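Local structure of beta-lactamase II (Erythrobacter litoralis, 6V72) at residues I137-A145 with P155-G163. The protein probably hydrolyses beta-lactam antibiotics to substituted beta-amino acids as a zinc-dependent class B beta-lactamase. Sequence-based numbering, arbitrary orientation.
Sequences ITFDANGWA and PLRLYYPGG
A single antiparallel bridge, with Trp144 and Tyr159 as its non-hydrogen-bonded pair, joins the residue just before edge strand 145-146 of one beta sheet to edge strand 157-159 of the other. Two backbone bonds flank the pair: Tyr160 N donates to Gly143 O at 2.7 Å, nearly straight at 169°, while Ala145 N reaches Leu158 O at 3.0 Å. On one side of the bridge Tyr159 turns a ring edge onto the face of Trp144. Its CD1 lies over the indole, 3.6 Å from Trp144 CE2, and the planes of the phenol and the six-membered ring meet at 52°. With CG anti to the backbone N (chi1 -177°), the Tyr159 ring also runs alongside the Gly143 backbone, where no side chain intervenes. Water 1 lies at the edge of this ring, in its plane, joining Tyr159 OH to Asn142 O, to which it donates at 2.8 Å.

These two sheets belong to the alpha-beta/beta-alpha sandwich of the metallo-beta-lactamase fold; strands 135-139 and 145-146 end one sheet, and 157-159 borders the other. Between the former two, Asp140 to Gly143 make a type I turn, and Asp140 OD1 forms an Asx turn by accepting from Asn142 N. From the opposite face of the carboxylate plane Trp144 N donates to the same OD1 at 3.1 Å, tying the turn to the bridge residue.

Across the bridge from the indole, Phe139 is clasped on both faces. Tyr160 CB stands 3.8 Å from the centroid of the Phe139 ring, almost on its normal, a CH-pi contact; Ile137 CG2 covers the opposite face. Beside it Ala145 CB meets Leu158 CB at 3.6 Å, and Leu158 CD2 touches Ile137 CD1. His118 packs against both Phe139 and Tyr160, whose hydroxyl bonds Arg167 O.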
loop_
_atom_site.group_PDB
_atom_site.type_symbol
_atom_site.label_atom_id
_atom_site.label_comp_id
_atom_site.label_asym_id
_atom_site.label_seq_id
_atom_site.Cartn_x
_atom_site.Cartn_y
_atom_site.Cartn_z
ATOM N N ILE A 137 20.360 20.549 -1.651
ATOM C CA ILE A 137 19.594 21.697 -2.136
ATOM C C ILE A 137 19.321 22.664 -0.993
ATOM O O ILE A 137 18.948 22.259 0.118
ATOM C CB ILE A 137 18.274 21.214 -2.761
ATOM C CG1 ILE A 137 18.524 20.273 -3.939
ATOM C CG2 ILE A 137 17.373 22.388 -3.162
ATOM C CD1 ILE A 137 17.262 19.431 -4.317
ATOM N N THR A 138 19.470 23.954 -1.269
ATOM C CA THR A 138 18.985 24.988 -0.358
ATOM C C THR A 138 17.551 25.335 -0.737
ATOM O O THR A 138 17.303 25.846 -1.838
ATOM C CB THR A 138 19.868 26.236 -0.398
ATOM O OG1 THR A 138 19.907 26.755 -1.739
ATOM C CG2 THR A 138 21.268 25.887 0.034
ATOM N N PHE A 139 16.612 25.086 0.188
ATOM C CA PHE A 139 15.206 25.405 -0.020
ATOM C C PHE A 139 14.836 26.607 0.836
ATOM O O PHE A 139 15.226 26.690 2.006
ATOM C CB PHE A 139 14.292 24.235 0.350
ATOM C CG PHE A 139 14.228 23.150 -0.693
ATOM C CD1 PHE A 139 13.641 23.393 -1.921
ATOM C CD2 PHE A 139 14.767 21.889 -0.449
ATOM C CE1 PHE A 139 13.567 22.419 -2.893
ATOM C CE2 PHE A 139 14.699 20.885 -1.421
ATOM C CZ PHE A 139 14.091 21.148 -2.653
ATOM N N ASP A 140 14.093 27.540 0.247
ATOM C CA ASP A 140 13.591 28.629 1.070
ATOM C C ASP A 140 12.350 28.174 1.836
ATOM O O ASP A 140 11.860 27.052 1.682
ATOM C CB ASP A 140 13.373 29.918 0.240
ATOM C CG ASP A 140 12.139 29.908 -0.660
ATOM O OD1 ASP A 140 11.185 29.138 -0.453
ATOM O OD2 ASP A 140 12.129 30.757 -1.597
ATOM N N ALA A 141 11.865 29.056 2.708
ATOM C CA ALA A 141 10.807 28.688 3.634
ATOM C C ALA A 141 9.477 28.469 2.935
ATOM O O ALA A 141 8.569 27.879 3.532
ATOM C CB ALA A 141 10.675 29.771 4.700
ATOM N N ASN A 142 9.350 28.895 1.680
ATOM C CA ASN A 142 8.155 28.638 0.888
ATOM C C ASN A 142 8.259 27.363 0.071
ATOM O O ASN A 142 7.296 26.995 -0.615
ATOM C CB ASN A 142 7.887 29.824 -0.030
ATOM C CG ASN A 142 7.506 31.056 0.738
ATOM O OD1 ASN A 142 7.933 32.156 0.409
ATOM N ND2 ASN A 142 6.708 30.875 1.780
ATOM N N GLY A 143 9.385 26.667 0.156
ATOM C CA GLY A 143 9.577 25.411 -0.523
ATOM C C GLY A 143 10.340 25.497 -1.827
ATOM O O GLY A 143 10.575 24.455 -2.446
ATOM N N TRP A 144 10.755 26.696 -2.252
ATOM C CA TRP A 144 11.422 26.852 -3.542
ATOM C C TRP A 144 12.932 26.774 -3.395
ATOM O O TRP A 144 13.507 27.338 -2.468
ATOM C CB TRP A 144 11.042 28.181 -4.190
ATOM C CG TRP A 144 9.620 28.200 -4.612
ATOM C CD1 TRP A 144 8.584 28.850 -3.991
ATOM C CD2 TRP A 144 9.059 27.517 -5.737
ATOM N NE1 TRP A 144 7.412 28.616 -4.678
ATOM C CE2 TRP A 144 7.677 27.798 -5.750
ATOM C CE3 TRP A 144 9.587 26.667 -6.724
ATOM C CZ2 TRP A 144 6.818 27.287 -6.723
ATOM C CZ3 TRP A 144 8.725 26.162 -7.708
ATOM C CH2 TRP A 144 7.353 26.477 -7.691
ATOM N N ALA A 145 13.574 26.083 -4.330
ATOM C CA ALA A 145 15.025 26.029 -4.312
ATOM C C ALA A 145 15.619 27.397 -4.615
ATOM O O ALA A 145 15.038 28.229 -5.328
ATOM C CB ALA A 145 15.543 25.002 -5.326
ATOM N N PRO A 155 16.434 24.666 -16.500
ATOM C CA PRO A 155 15.140 25.320 -16.269
ATOM C C PRO A 155 14.202 24.618 -15.309
ATOM O O PRO A 155 13.128 25.144 -15.072
ATOM C CB PRO A 155 14.521 25.354 -17.666
ATOM C CG PRO A 155 15.074 24.106 -18.315
ATOM C CD PRO A 155 16.513 24.063 -17.844
ATOM N N LEU A 156 14.588 23.469 -14.766
ATOM C CA LEU A 156 13.750 22.849 -13.750
ATOM C C LEU A 156 13.599 23.785 -12.564
ATOM O O LEU A 156 14.568 24.411 -12.115
ATOM C CB LEU A 156 14.351 21.527 -13.278
ATOM C CG LEU A 156 14.330 20.425 -14.336
ATOM C CD1 LEU A 156 15.329 19.359 -13.946
ATOM C CD2 LEU A 156 12.935 19.819 -14.532
ATOM N N ARG A 157 12.381 23.878 -12.051
ATOM C CA ARG A 157 12.128 24.586 -10.805
ATOM C C ARG A 157 11.865 23.542 -9.735
ATOM O O ARG A 157 10.945 22.727 -9.868
ATOM C CB ARG A 157 10.962 25.553 -10.956
ATOM C CG ARG A 157 11.236 26.632 -12.006
ATOM C CD ARG A 157 12.406 27.523 -11.637
ATOM N NE ARG A 157 12.406 28.734 -12.459
ATOM C CZ ARG A 157 13.339 29.045 -13.359
ATOM N NH1 ARG A 157 13.215 30.156 -14.062
ATOM N NH2 ARG A 157 14.400 28.270 -13.544
ATOM N N LEU A 158 12.693 23.540 -8.702
ATOM C CA LEU A 158 12.619 22.534 -7.643
ATOM C C LEU A 158 11.759 23.029 -6.486
ATOM O O LEU A 158 11.964 24.144 -5.998
ATOM C CB LEU A 158 14.015 22.234 -7.111
ATOM C CG LEU A 158 14.915 21.289 -7.882
ATOM C CD1 LEU A 158 14.883 21.503 -9.356
ATOM C CD2 LEU A 158 16.310 21.501 -7.323
ATOM N N TYR A 159 10.835 22.184 -6.025
ATOM C CA TYR A 159 9.862 22.570 -5.011
ATOM C C TYR A 159 9.726 21.468 -3.967
ATOM O O TYR A 159 9.442 20.312 -4.309
ATOM C CB TYR A 159 8.492 22.849 -5.656
ATOM C CG TYR A 159 7.478 23.319 -4.640
ATOM C CD1 TYR A 159 7.566 24.584 -4.077
ATOM C CD2 TYR A 159 6.433 22.490 -4.234
ATOM C CE1 TYR A 159 6.644 25.008 -3.139
ATOM C CE2 TYR A 159 5.516 22.897 -3.308
ATOM C CZ TYR A 159 5.612 24.154 -2.758
ATOM O OH TYR A 159 4.666 24.565 -1.821
ATOM N N TYR A 160 9.902 21.835 -2.698
ATOM C CA TYR A 160 9.688 20.903 -1.595
ATOM C C TYR A 160 8.296 21.155 -1.048
ATOM O O TYR A 160 8.060 22.229 -0.469
ATOM C CB TYR A 160 10.732 21.105 -0.490
ATOM C CG TYR A 160 10.431 20.285 0.743
ATOM C CD1 TYR A 160 10.204 18.909 0.652
ATOM C CD2 TYR A 160 10.348 20.883 1.990
ATOM C CE1 TYR A 160 9.925 18.163 1.769
ATOM C CE2 TYR A 160 10.057 20.130 3.117
ATOM C CZ TYR A 160 9.844 18.768 2.996
ATOM O OH TYR A 160 9.550 18.001 4.116
ATOM N N PRO A 161 7.342 20.225 -1.214
ATOM C CA PRO A 161 5.956 20.491 -0.804
ATOM C C PRO A 161 5.662 20.158 0.643
ATOM O O PRO A 161 4.566 20.483 1.116
ATOM C CB PRO A 161 5.154 19.567 -1.728
ATOM C CG PRO A 161 6.055 18.324 -1.850
ATOM C CD PRO A 161 7.472 18.947 -1.951
ATOM N N GLY A 162 6.581 19.517 1.351
ATOM C CA GLY A 162 6.300 18.944 2.651
ATOM C C GLY A 162 6.292 17.430 2.584
ATOM O O GLY A 162 6.372 16.821 1.515
ATOM N N GLY A 163 6.156 16.820 3.760
ATOM C CA GLY A 163 6.176 15.368 3.841
ATOM C C GLY A 163 4.961 14.735 3.181
ATOM O O GLY A 163 3.843 15.248 3.248
HETATM O O HOH W 1 4.629 27.304 -1.290
HETATM O O HOH W 2 5.579 25.136 1.484
#